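Local coordinates for secreted hemophore CSA2 (Candida albicans, PDB 4Y7S), which binds heme as a secreted protein, helps the fungus use iron from human hemoglobin, and exchanges heme with related CFEM proteins, probably in a relay across the cell wall, at residues A[11-16]-A[43-48]; A[51-56]-A[89-94]; A[76-81]-A[95-100]. One frame throughout, in Å; residues are numbered along the deposited sequence.

The N-terminal part of the chain makes contact 1 first. There 11-16 meets 43-48 and closes a loop that holds helix 19-22. Contact 1 is complete before contact 2 opens at residue 51. Both touch the same heme, and they touch each other where Cys43 packs on Leu51 and Ile54, and Tyr45 O on Leu51. Contact 2 joins 51-56 to the loop 89-94 after helix 72-87. Contact 3 begins inside that span, at 76-81, and ends beyond it, at 95-100. Contacts 2 and 3 therefore cross. Their second segments follow each other directly, 89-94 and then 95-100, and this run ties helix 48-53, helix 72-87 and the start of helix 99-110 together.

Contact 1: A[11-16]-A[43-48]; sequences KTASIN and CPYWDT. With HEB (heme b/c), chain D.
Tyr45 and Trp46 meet Lys11, Thr12 and Ala13. The phenol OH of Tyr45 is held by two groups. Ala13 N donates to Tyr45 OH at 3.1 Å, with an N-H...O angle of 158°. Thr12 OG1 is hydrogen-bonded to the same Tyr45 OH at 3.2 Å. Ala13 CB packs on Tyr45 CE2 at 3.7 Å, and the carbonyl oxygens of Ala13 and Ile15 lie at the edge of the ring, near its plane. Lys11 runs beside Trp46 and points the same way. Its CG sits over the indole face, 3.9 Å from the centroid of the six-membered ring of Trp46 and 7° off the normal, a CH-pi contact. Pro44 CB lies over the opposite face. With CG anti to the carbonyl carbon (chi1 -70°), Lys11 lays it on the ring, and the extended chain beyond carries NZ to the heme. Lys11 NZ makes a weak hydrogen bond of 2.8 Å to the heme carboxylate oxygen O2A. Trp46 CH2 also touches the heme, 3.6 Å from CHA. Lys11, Pro44, Trp46 and Asp47 belong to the heme pocket of the CFEM helical basket. Asp47 is the axial ligand: its OD2 binds the iron at 2.2 Å. Its other oxygen, OD1, accepts from Cys50 N, so the carboxylate also serves as the N-cap of helix 48-53. That bond helps to fix its rotation. A type I turn from Pro44 to Asp47 brings Tyr45 and Trp46 to 11-16. The Cys43-Cys50 disulfide links the start of this segment to helix 48-53. On the other segment, Asn16 OD1 caps Ala19 N ahead of helix 19-22.

Contact 2: A[51-56]-A[89-94]; sequences LCVIPN and GVWDPY. With HEB (heme b/c), chain D.
In the heme pocket of the CFEM fold, Val53, near the end of the helix that begins at 48, meets Val90 and Trp91 of the loop after helix 72-87. The shortest approach between the two segments is Val53 CG1 to Val90 CG1, 3.6 Å. The two valine side chains run alongside each other, pointing opposite ways. With CG1 anti to the backbone N (chi1 -176°), Val90 turns CG1 to Val53 and CG2 to Cys52 and the heme. Val90 CG2 packs 3.9 Å from Cys52 CB. Cys52 CB also meets the carbonyl oxygen of Tyr94 at 3.7 Å. Trp91 approaches with its benzene end: CZ2 is 4.1 Å from Val53 CG1, which comes in obliquely to the ring. Val90 CG1 lies over one face of this indole, offset toward the rim. The heme fits against these side chains. Its substituent carbon CBB lies 3.3 Å from Trp91 CZ3 and 3.7 Å from Val90 CG2. Val53 uses its second methyl here, CG2 standing 3.9 Å from the heme methyl CMC. The pocket is thus apolar at this corner, and both segments contribute to it. The contact is part of the disulfide-braced CFEM helical basket, where the Cys52-Cys85 bond joins helix 48-53 to helix 72-87. Gly89 ends helix 72-87 in a Schellman motif with a positive phi of 105°, and the chain then turns toward the heme. Further on, the peptide before Pro93 is cis. Tyr94 N is hydrogen-bonded back to Trp91 O at 2.6 Å. Ala87 of the second subunit packs on both Val53 and Trp91.

Contact 3: A[76-81]-A[95-100]; sequences NFRKLA and WIIPAS
Arg78 NH2 is hydrogen-bonded to Ser102 OG and the neighbouring NH1 forms a salt bridge with Asp106, so helix 99-110 grips the guanidinium group at two nitrogens. Arg78 NH2 also touches Ile97 CD1 across the contact at 3.6 Å. The Arg78 chain bends at chi3 and crosses Ile97 at about a right angle. Nearer the backbone, Arg78 CG lies 4.4 Å from Trp95 CZ3. Trp95 buries more area here than any other residue. Its CG is anti to the backbone N (chi1 -174°), and the indole reaches the helical segment 76-81. Ala81 CB sits over one face, 3.9 Å from the centroid of the five-membered ring of Trp95 and 19° off the normal, a CH-pi contact. On the opposite face, Ile97 CG2 stands 3.5 Å above the Trp95 plane, over its centre. This buried packing joins helix 72-87 to the run that leads into helix 99-110, within the helical basket of the CFEM domain and away from the heme. The edge of Phe77 points toward the face of Trp95 in a T-shaped (edge-to-face) pair. Phe77 CE2 comes within 3.7 Å of Trp95 CH2, and the Phe77 ring centroid is 5.5 Å from that of the six-membered ring of Trp95, with planes at 74°. Phe77 and Ala81 are one helical turn apart, which brings both to the same indole. Phe18 meets Trp95 with its ring nearly parallel to the indole.

Contact 1: A[11-16]-A[43-48]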
loop_
_atom_site.group_PDB
_atom_site.type_symbol
_atom_site.label_atom_id
_atom_site.label_comp_id
_atom_site.label_asym_id
_atom_site.label_seq_id
_atom_site.Cartn_x
_atom_site.Cartn_y
_atom_site.Cartn_z
ATOM N N LYS A 11 -11.580 17.848 13.223
ATOM C CA LYS A 11 -10.127 17.628 13.239
ATOM C C LYS A 11 -9.628 17.050 14.574
ATOM O O LYS A 11 -8.515 17.344 15.021
ATOM C CB LYS A 11 -9.410 18.926 12.897
ATOM C CG LYS A 11 -9.603 19.321 11.445
ATOM C CD LYS A 11 -9.173 20.745 11.195
ATOM C CE LYS A 11 -9.283 21.089 9.725
ATOM N NZ LYS A 11 -8.805 22.472 9.450
ATOM N N THR A 12 -10.487 16.255 15.208
ATOM C CA THR A 12 -10.161 15.516 16.421
ATOM C C THR A 12 -10.952 14.215 16.415
ATOM O O THR A 12 -11.938 14.085 15.677
ATOM C CB THR A 12 -10.476 16.381 17.699
ATOM O OG1 THR A 12 -9.701 15.953 18.826
ATOM C CG2 THR A 12 -11.937 16.352 18.042
ATOM N N ALA A 13 -10.543 13.242 17.219
ATOM C CA ALA A 13 -11.296 11.993 17.290
ATOM C C ALA A 13 -11.121 11.268 18.624
ATOM O O ALA A 13 -10.136 11.472 19.310
ATOM C CB ALA A 13 -10.897 11.080 16.145
ATOM N N SER A 14 -12.098 10.436 18.990
ATOM C CA SER A 14 -12.014 9.622 20.200
ATOM C C SER A 14 -11.118 8.408 19.976
ATOM O O SER A 14 -10.262 8.103 20.784
ATOM C CB SER A 14 -13.408 9.164 20.627
ATOM O OG SER A 14 -14.267 10.278 20.777
ATOM N N ILE A 15 -11.347 7.715 18.867
ATOM C CA ILE A 15 -10.544 6.578 18.463
ATOM C C ILE A 15 -9.728 7.000 17.236
ATOM O O ILE A 15 -8.528 7.223 17.315
ATOM C CB ILE A 15 -11.425 5.347 18.131
ATOM C CG1 ILE A 15 -12.259 4.930 19.346
ATOM C CG2 ILE A 15 -10.576 4.183 17.640
ATOM C CD1 ILE A 15 -13.332 3.860 19.008
ATOM N N ASN A 16 -10.402 7.105 16.097
ATOM C CA ASN A 16 -9.816 7.699 14.904
ATOM C C ASN A 16 -10.934 8.140 13.949
ATOM O O ASN A 16 -12.104 7.881 14.206
ATOM C CB ASN A 16 -8.833 6.729 14.224
ATOM C CG ASN A 16 -9.486 5.423 13.770
ATOM O OD1 ASN A 16 -10.380 5.422 12.929
ATOM N ND2 ASN A 16 -9.003 4.303 14.298
ATOM N N CYS A 43 -1.750 9.599 7.454
ATOM C CA CYS A 43 -3.026 10.278 7.729
ATOM C C CYS A 43 -3.021 11.033 9.040
ATOM O O CYS A 43 -2.603 10.471 10.062
ATOM C CB CYS A 43 -4.173 9.273 7.805
ATOM S SG CYS A 43 -4.415 8.188 6.390
ATOM N N PRO A 44 -3.540 12.271 9.047
ATOM C CA PRO A 44 -3.935 12.754 10.365
ATOM C C PRO A 44 -4.903 11.767 10.983
ATOM O O PRO A 44 -5.744 11.230 10.263
ATOM C CB PRO A 44 -4.612 14.100 10.070
ATOM C CG PRO A 44 -4.107 14.505 8.748
ATOM C CD PRO A 44 -3.901 13.225 7.983
ATOM N N TYR A 45 -4.792 11.511 12.281
ATOM C CA TYR A 45 -5.552 10.417 12.883
ATOM C C TYR A 45 -7.070 10.630 12.810
ATOM O O TYR A 45 -7.840 9.666 12.872
ATOM C CB TYR A 45 -5.121 10.224 14.340
ATOM C CG TYR A 45 -5.792 11.123 15.375
ATOM C CD1 TYR A 45 -5.453 12.462 15.497
ATOM C CD2 TYR A 45 -6.743 10.611 16.241
ATOM C CE1 TYR A 45 -6.059 13.283 16.455
ATOM C CE2 TYR A 45 -7.359 11.421 17.207
ATOM C CZ TYR A 45 -7.017 12.752 17.300
ATOM O OH TYR A 45 -7.619 13.555 18.243
ATOM N N TRP A 46 -7.477 11.888 12.629
ATOM C CA TRP A 46 -8.900 12.266 12.566
ATOM C C TRP A 46 -9.439 12.226 11.139
ATOM O O TRP A 46 -10.614 12.464 10.915
ATOM C CB TRP A 46 -9.104 13.680 13.136
ATOM C CG TRP A 46 -8.106 14.671 12.634
ATOM C CD1 TRP A 46 -7.008 15.151 13.312
ATOM C CD2 TRP A 46 -8.082 15.306 11.345
ATOM N NE1 TRP A 46 -6.313 16.037 12.521
ATOM C CE2 TRP A 46 -6.950 16.150 11.314
ATOM C CE3 TRP A 46 -8.906 15.246 10.218
ATOM C CZ2 TRP A 46 -6.625 16.926 10.197
ATOM C CZ3 TRP A 46 -8.578 16.015 9.110
ATOM C CH2 TRP A 46 -7.444 16.843 9.108
ATOM N N ASP A 47 -8.584 11.919 10.174
ATOM C CA ASP A 47 -8.919 12.073 8.769
ATOM C C ASP A 47 -9.593 10.825 8.168
ATOM O O ASP A 47 -8.937 9.904 7.703
ATOM C CB ASP A 47 -7.641 12.414 8.024
ATOM C CG ASP A 47 -7.864 12.756 6.578
ATOM O OD1 ASP A 47 -8.958 12.529 6.002
ATOM O OD2 ASP A 47 -6.891 13.270 6.016
ATOM N N THR A 48 -10.919 10.831 8.179
ATOM C CA THR A 48 -11.725 9.727 7.706
ATOM C C THR A 48 -11.344 9.297 6.292
ATOM O O THR A 48 -11.039 8.144 6.050
ATOM C CB THR A 48 -13.210 10.114 7.746
ATOM O OG1 THR A 48 -13.532 10.590 9.057
ATOM C CG2 THR A 48 -14.100 8.933 7.393
HETATM FE FE HEB D . -6.709 14.175 4.052
HETATM C CHA HEB D . -6.597 17.215 5.654
HETATM C CHB HEB D . -10.054 14.705 3.383
HETATM C CHC HEB D . -6.694 11.630 1.720
HETATM C CHD HEB D . -3.315 13.898 4.199
HETATM N NA HEB D . -8.083 15.708 4.427
HETATM C C1A HEB D . -7.824 16.841 5.156
HETATM C C2A HEB D . -9.055 17.581 5.289
HETATM C C3A HEB D . -10.013 16.892 4.660
HETATM C C4A HEB D . -9.417 15.695 4.102
HETATM C CMA HEB D . -11.511 17.256 4.515
HETATM C CAA HEB D . -9.197 18.936 6.032
HETATM C CBA HEB D . -9.297 20.052 4.992
HETATM C CGA HEB D . -9.570 21.384 5.651
HETATM O O1A HEB D . -10.221 22.253 5.015
HETATM O O2A HEB D . -9.139 21.590 6.804
HETATM N NB HEB D . -8.061 13.397 2.789
HETATM C C1B HEB D . -9.417 13.673 2.723
HETATM C C2B HEB D . -10.042 12.696 1.850
HETATM C C3B HEB D . -9.088 11.867 1.422
HETATM C C4B HEB D . -7.858 12.285 1.993
HETATM C CMB HEB D . -11.540 12.622 1.506
HETATM C CAB HEB D . -9.147 10.650 0.481
HETATM C CBB HEB D . -10.140 10.466 -0.377
HETATM N NC HEB D . -5.289 13.012 3.090
HETATM C C1C HEB D . -5.493 11.956 2.247
HETATM C C2C HEB D . -4.249 11.244 2.013
HETATM C C3C HEB D . -3.317 11.882 2.725
HETATM C C4C HEB D . -3.955 12.999 3.399
HETATM C CMC HEB D . -4.137 9.982 1.116
HETATM C CAC HEB D . -1.811 11.600 2.870
HETATM C CBC HEB D . -1.191 10.731 2.078
HETATM N ND HEB D . -5.196 15.388 4.762
HETATM C C1D HEB D . -3.862 15.009 4.793
HETATM C C2D HEB D . -3.121 15.948 5.595
HETATM C C3D HEB D . -4.144 16.989 6.036
HETATM C C4D HEB D . -5.399 16.556 5.482
HETATM C CMD HEB D . -1.613 15.912 5.905
HETATM C CAD HEB D . -3.903 18.209 6.944
HETATM C CBD HEB D . -3.523 19.460 6.169
HETATM C CGD HEB D . -3.000 20.475 7.159
HETATM O O1D HEB D . -3.058 20.222 8.401
HETATM O O2D HEB D . -2.513 21.544 6.695
#

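Contact 2: A[51-56]-A[89-94]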
loop_
_atom_site.group_PDB
_atom_site.type_symbol
_atom_site.label_atom_id
_atom_site.label_comp_id
_atom_site.label_asym_id
_atom_site.label_seq_id
_atom_site.Cartn_x
_atom_site.Cartn_y
_atom_site.Cartn_z
ATOM N N LEU A 51 -8.013 7.564 6.014
ATOM C CA LEU A 51 -8.021 6.234 6.625
ATOM C C LEU A 51 -8.901 5.240 5.854
ATOM O O LEU A 51 -8.858 4.030 6.106
ATOM C CB LEU A 51 -8.480 6.336 8.078
ATOM C CG LEU A 51 -7.517 7.106 8.970
ATOM C CD1 LEU A 51 -8.110 7.337 10.345
ATOM C CD2 LEU A 51 -6.193 6.408 9.076
ATOM N N CYS A 52 -9.697 5.756 4.922
ATOM C CA CYS A 52 -10.473 4.924 4.000
ATOM C C CYS A 52 -9.669 4.440 2.789
ATOM O O CYS A 52 -10.093 3.508 2.093
ATOM C CB CYS A 52 -11.690 5.699 3.491
ATOM S SG CYS A 52 -12.976 5.966 4.736
ATOM N N VAL A 53 -8.520 5.058 2.526
ATOM C CA VAL A 53 -7.806 4.749 1.304
ATOM C C VAL A 53 -6.385 4.219 1.505
ATOM O O VAL A 53 -5.742 3.879 0.530
ATOM C CB VAL A 53 -7.746 5.986 0.339
ATOM C CG1 VAL A 53 -9.140 6.526 0.109
ATOM C CG2 VAL A 53 -6.811 7.096 0.847
ATOM N N ILE A 54 -5.870 4.179 2.733
ATOM C CA ILE A 54 -4.517 3.655 2.930
ATOM C C ILE A 54 -4.616 2.146 3.189
ATOM O O ILE A 54 -5.083 1.744 4.254
ATOM C CB ILE A 54 -3.774 4.337 4.102
ATOM C CG1 ILE A 54 -3.696 5.861 3.901
ATOM C CG2 ILE A 54 -2.374 3.741 4.253
ATOM C CD1 ILE A 54 -2.936 6.286 2.633
ATOM N N PRO A 55 -4.191 1.314 2.225
ATOM C CA PRO A 55 -4.464 -0.121 2.356
ATOM C C PRO A 55 -3.753 -0.812 3.504
ATOM O O PRO A 55 -4.274 -1.815 3.972
ATOM C CB PRO A 55 -4.013 -0.698 1.008
ATOM C CG PRO A 55 -3.175 0.323 0.386
ATOM C CD PRO A 55 -3.643 1.644 0.896
ATOM N N ASN A 56 -2.615 -0.304 3.971
ATOM C CA ASN A 56 -1.985 -0.912 5.134
ATOM C C ASN A 56 -2.908 -0.771 6.350
ATOM O O ASN A 56 -2.915 -1.615 7.231
ATOM C CB ASN A 56 -0.636 -0.265 5.447
ATOM C CG ASN A 56 0.162 -1.064 6.458
ATOM O OD1 ASN A 56 0.275 -2.286 6.338
ATOM N ND2 ASN A 56 0.708 -0.386 7.466
ATOM N N GLY A 89 -16.271 11.589 1.020
ATOM C CA GLY A 89 -15.943 12.077 -0.315
ATOM C C GLY A 89 -15.006 11.170 -1.101
ATOM O O GLY A 89 -14.554 11.528 -2.174
ATOM N N VAL A 90 -14.742 9.981 -0.582
ATOM C CA VAL A 90 -13.861 9.052 -1.259
ATOM C C VAL A 90 -14.543 8.516 -2.508
ATOM O O VAL A 90 -15.764 8.366 -2.544
ATOM C CB VAL A 90 -13.465 7.871 -0.348
ATOM C CG1 VAL A 90 -12.481 6.979 -1.049
ATOM C CG2 VAL A 90 -12.860 8.366 0.940
ATOM N N TRP A 91 -13.736 8.218 -3.522
ATOM C CA TRP A 91 -14.211 7.622 -4.769
ATOM C C TRP A 91 -14.536 6.139 -4.628
ATOM O O TRP A 91 -14.026 5.455 -3.736
ATOM C CB TRP A 91 -13.156 7.809 -5.866
ATOM C CG TRP A 91 -11.806 7.267 -5.446
ATOM C CD1 TRP A 91 -11.313 6.008 -5.663
ATOM C CD2 TRP A 91 -10.797 7.970 -4.708
ATOM N NE1 TRP A 91 -10.057 5.891 -5.112
ATOM C CE2 TRP A 91 -9.716 7.083 -4.524
ATOM C CE3 TRP A 91 -10.701 9.270 -4.189
ATOM C CZ2 TRP A 91 -8.554 7.451 -3.842
ATOM C CZ3 TRP A 91 -9.543 9.637 -3.518
ATOM C CH2 TRP A 91 -8.488 8.728 -3.347
ATOM N N ASP A 92 -15.397 5.657 -5.523
ATOM C CA ASP A 92 -15.711 4.234 -5.681
ATOM C C ASP A 92 -14.392 3.435 -5.774
ATOM O O ASP A 92 -13.528 3.783 -6.575
ATOM C CB ASP A 92 -16.573 4.081 -6.953
ATOM C CG ASP A 92 -17.056 2.656 -7.208
ATOM O OD1 ASP A 92 -16.419 1.695 -6.748
ATOM O OD2 ASP A 92 -18.062 2.501 -7.930
ATOM N N PRO A 93 -14.233 2.342 -5.001
ATOM C CA PRO A 93 -15.148 1.589 -4.129
ATOM C C PRO A 93 -15.238 2.075 -2.679
ATOM O O PRO A 93 -15.722 1.316 -1.832
ATOM C CB PRO A 93 -14.572 0.162 -4.200
ATOM C CG PRO A 93 -13.091 0.376 -4.330
ATOM C CD PRO A 93 -12.934 1.644 -5.160
ATOM N N TYR A 94 -14.776 3.298 -2.418
ATOM C CA TYR A 94 -15.064 4.017 -1.176
ATOM C C TYR A 94 -14.219 3.540 0.007
ATOM O O TYR A 94 -13.431 4.316 0.550
ATOM C CB TYR A 94 -16.574 3.940 -0.875
ATOM C CG TYR A 94 -17.398 4.354 -2.087
ATOM C CD1 TYR A 94 -17.398 5.671 -2.526
ATOM C CD2 TYR A 94 -18.128 3.426 -2.817
ATOM C CE1 TYR A 94 -18.112 6.065 -3.640
ATOM C CE2 TYR A 94 -18.856 3.813 -3.930
ATOM C CZ TYR A 94 -18.843 5.132 -4.340
ATOM O OH TYR A 94 -19.558 5.534 -5.448
HETATM FE FE HEB D . -6.709 14.175 4.052
HETATM C CHA HEB D . -6.597 17.215 5.654
HETATM C CHB HEB D . -10.054 14.705 3.383
HETATM C CHC HEB D . -6.694 11.630 1.720
HETATM C CHD HEB D . -3.315 13.898 4.199
HETATM N NA HEB D . -8.083 15.708 4.427
HETATM C C1A HEB D . -7.824 16.841 5.156
HETATM C C2A HEB D . -9.055 17.581 5.289
HETATM C C3A HEB D . -10.013 16.892 4.660
HETATM C C4A HEB D . -9.417 15.695 4.102
HETATM C CMA HEB D . -11.511 17.256 4.515
HETATM C CAA HEB D . -9.197 18.936 6.032
HETATM C CBA HEB D . -9.297 20.052 4.992
HETATM C CGA HEB D . -9.570 21.384 5.651
HETATM O O1A HEB D . -10.221 22.253 5.015
HETATM O O2A HEB D . -9.139 21.590 6.804
HETATM N NB HEB D . -8.061 13.397 2.789
HETATM C C1B HEB D . -9.417 13.673 2.723
HETATM C C2B HEB D . -10.042 12.696 1.850
HETATM C C3B HEB D . -9.088 11.867 1.422
HETATM C C4B HEB D . -7.858 12.285 1.993
HETATM C CMB HEB D . -11.540 12.622 1.506
HETATM C CAB HEB D . -9.147 10.650 0.481
HETATM C CBB HEB D . -10.140 10.466 -0.377
HETATM N NC HEB D . -5.289 13.012 3.090
HETATM C C1C HEB D . -5.493 11.956 2.247
HETATM C C2C HEB D . -4.249 11.244 2.013
HETATM C C3C HEB D . -3.317 11.882 2.725
HETATM C C4C HEB D . -3.955 12.999 3.399
HETATM C CMC HEB D . -4.137 9.982 1.116
HETATM C CAC HEB D . -1.811 11.600 2.870
HETATM C CBC HEB D . -1.191 10.731 2.078
HETATM N ND HEB D . -5.196 15.388 4.762
HETATM C C1D HEB D . -3.862 15.009 4.793
HETATM C C2D HEB D . -3.121 15.948 5.595
HETATM C C3D HEB D . -4.144 16.989 6.036
HETATM C C4D HEB D . -5.399 16.556 5.482
HETATM C CMD HEB D . -1.613 15.912 5.905
HETATM C CAD HEB D . -3.903 18.209 6.944
HETATM C CBD HEB D . -3.523 19.460 6.169
HETATM C CGD HEB D . -3.000 20.475 7.159
HETATM O O1D HEB D . -3.058 20.222 8.401
HETATM O O2D HEB D . -2.513 21.544 6.695
#

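Contact 3: A[76-81]-A[95-100]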
loop_
_atom_site.group_PDB
_atom_site.type_symbol
_atom_site.label_atom_id
_atom_site.label_comp_id
_atom_site.label_asym_id
_atom_site.label_seq_id
_atom_site.Cartn_x
_atom_site.Cartn_y
_atom_site.Cartn_z
ATOM N N ASN A 76 -22.750 -6.282 7.036
ATOM C CA ASN A 76 -23.138 -5.035 7.680
ATOM C C ASN A 76 -21.936 -4.147 8.001
ATOM O O ASN A 76 -21.987 -2.927 7.829
ATOM C CB ASN A 76 -23.951 -5.342 8.939
ATOM C CG ASN A 76 -25.364 -5.748 8.621
ATOM O OD1 ASN A 76 -25.914 -5.313 7.617
ATOM N ND2 ASN A 76 -25.944 -6.635 9.438
ATOM N N PHE A 77 -20.849 -4.745 8.459
ATOM C CA PHE A 77 -19.651 -3.963 8.673
ATOM C C PHE A 77 -19.208 -3.292 7.361
ATOM O O PHE A 77 -18.900 -2.102 7.348
ATOM C CB PHE A 77 -18.487 -4.777 9.224
ATOM C CG PHE A 77 -17.243 -3.965 9.293
ATOM C CD1 PHE A 77 -17.016 -3.145 10.397
ATOM C CD2 PHE A 77 -16.361 -3.918 8.219
ATOM C CE1 PHE A 77 -15.900 -2.326 10.454
ATOM C CE2 PHE A 77 -15.235 -3.099 8.265
ATOM C CZ PHE A 77 -15.008 -2.304 9.385
ATOM N N ARG A 78 -19.191 -4.040 6.262
ATOM C CA ARG A 78 -18.714 -3.477 5.011
ATOM C C ARG A 78 -19.638 -2.349 4.516
ATOM O O ARG A 78 -19.157 -1.355 3.978
ATOM C CB ARG A 78 -18.596 -4.531 3.912
ATOM C CG ARG A 78 -17.508 -5.545 4.129
ATOM C CD ARG A 78 -17.317 -6.445 2.885
ATOM N NE ARG A 78 -16.433 -5.859 1.866
ATOM C CZ ARG A 78 -15.942 -6.530 0.820
ATOM N NH1 ARG A 78 -16.256 -7.805 0.636
ATOM N NH2 ARG A 78 -15.151 -5.924 -0.051
ATOM N N LYS A 79 -20.950 -2.507 4.697
ATOM C CA LYS A 79 -21.899 -1.470 4.317
ATOM C C LYS A 79 -21.643 -0.194 5.089
ATOM O O LYS A 79 -21.710 0.887 4.530
ATOM C CB LYS A 79 -23.327 -1.931 4.566
ATOM C CG LYS A 79 -23.792 -2.925 3.536
ATOM C CD LYS A 79 -25.288 -3.294 3.684
ATOM C CE LYS A 79 -25.701 -4.269 2.576
ATOM N NZ LYS A 79 -26.999 -4.920 2.861
ATOM N N LEU A 80 -21.356 -0.317 6.375
ATOM C CA LEU A 80 -21.069 0.865 7.183
ATOM C C LEU A 80 -19.735 1.519 6.808
ATOM O O LEU A 80 -19.639 2.755 6.748
ATOM C CB LEU A 80 -21.072 0.512 8.660
ATOM C CG LEU A 80 -22.466 0.317 9.225
ATOM C CD1 LEU A 80 -22.372 -0.510 10.461
ATOM C CD2 LEU A 80 -23.132 1.655 9.509
ATOM N N ALA A 81 -18.707 0.702 6.563
ATOM C CA ALA A 81 -17.415 1.227 6.147
ATOM C C ALA A 81 -17.539 1.994 4.836
ATOM O O ALA A 81 -17.054 3.128 4.693
ATOM C CB ALA A 81 -16.399 0.100 6.005
ATOM N N TRP A 95 -14.385 2.288 0.426
ATOM C CA TRP A 95 -13.506 1.699 1.430
ATOM C C TRP A 95 -12.464 0.884 0.668
ATOM O O TRP A 95 -12.758 -0.186 0.152
ATOM C CB TRP A 95 -14.293 0.863 2.433
ATOM C CG TRP A 95 -13.460 0.346 3.579
ATOM C CD1 TRP A 95 -12.621 1.072 4.372
ATOM C CD2 TRP A 95 -13.405 -0.997 4.063
ATOM N NE1 TRP A 95 -12.032 0.266 5.301
ATOM C CE2 TRP A 95 -12.501 -1.012 5.144
ATOM C CE3 TRP A 95 -14.032 -2.196 3.692
ATOM C CZ2 TRP A 95 -12.202 -2.171 5.847
ATOM C CZ3 TRP A 95 -13.735 -3.342 4.397
ATOM C CH2 TRP A 95 -12.836 -3.322 5.469
ATOM N N ILE A 96 -11.256 1.424 0.551
ATOM C CA ILE A 96 -10.288 0.882 -0.397
ATOM C C ILE A 96 -9.412 -0.172 0.253
ATOM O O ILE A 96 -8.458 0.157 0.943
ATOM C CB ILE A 96 -9.343 1.978 -0.958
ATOM C CG1 ILE A 96 -10.105 3.243 -1.404
ATOM C CG2 ILE A 96 -8.506 1.419 -2.098
ATOM C CD1 ILE A 96 -10.985 3.089 -2.616
ATOM N N ILE A 97 -9.696 -1.440 -0.033
ATOM C CA ILE A 97 -8.960 -2.546 0.579
ATOM C C ILE A 97 -8.243 -3.378 -0.457
ATOM O O ILE A 97 -8.636 -3.410 -1.622
ATOM C CB ILE A 97 -9.895 -3.471 1.402
ATOM C CG1 ILE A 97 -11.081 -3.965 0.567
ATOM C CG2 ILE A 97 -10.379 -2.757 2.609
ATOM C CD1 ILE A 97 -11.992 -4.967 1.312
ATOM N N PRO A 98 -7.195 -4.088 -0.029
ATOM C CA PRO A 98 -6.525 -5.024 -0.932
ATOM C C PRO A 98 -7.488 -6.099 -1.495
ATOM O O PRO A 98 -8.458 -6.470 -0.822
ATOM C CB PRO A 98 -5.491 -5.676 -0.033
ATOM C CG PRO A 98 -5.276 -4.711 1.092
ATOM C CD PRO A 98 -6.586 -4.077 1.313
ATOM N N ALA A 99 -7.234 -6.585 -2.702
ATOM C CA ALA A 99 -8.094 -7.606 -3.292
ATOM C C ALA A 99 -8.110 -8.885 -2.452
ATOM O O ALA A 99 -9.146 -9.523 -2.317
ATOM C CB ALA A 99 -7.664 -7.918 -4.713
ATOM N N SER A 100 -6.962 -9.257 -1.891
ATOM C CA SER A 100 -6.868 -10.453 -1.041
ATOM C C SER A 100 -7.750 -10.316 0.217
ATOM O O SER A 100 -8.391 -11.272 0.659
ATOM C CB SER A 100 -5.410 -10.691 -0.664
ATOM O OG SER A 100 -4.895 -9.556 0.026
#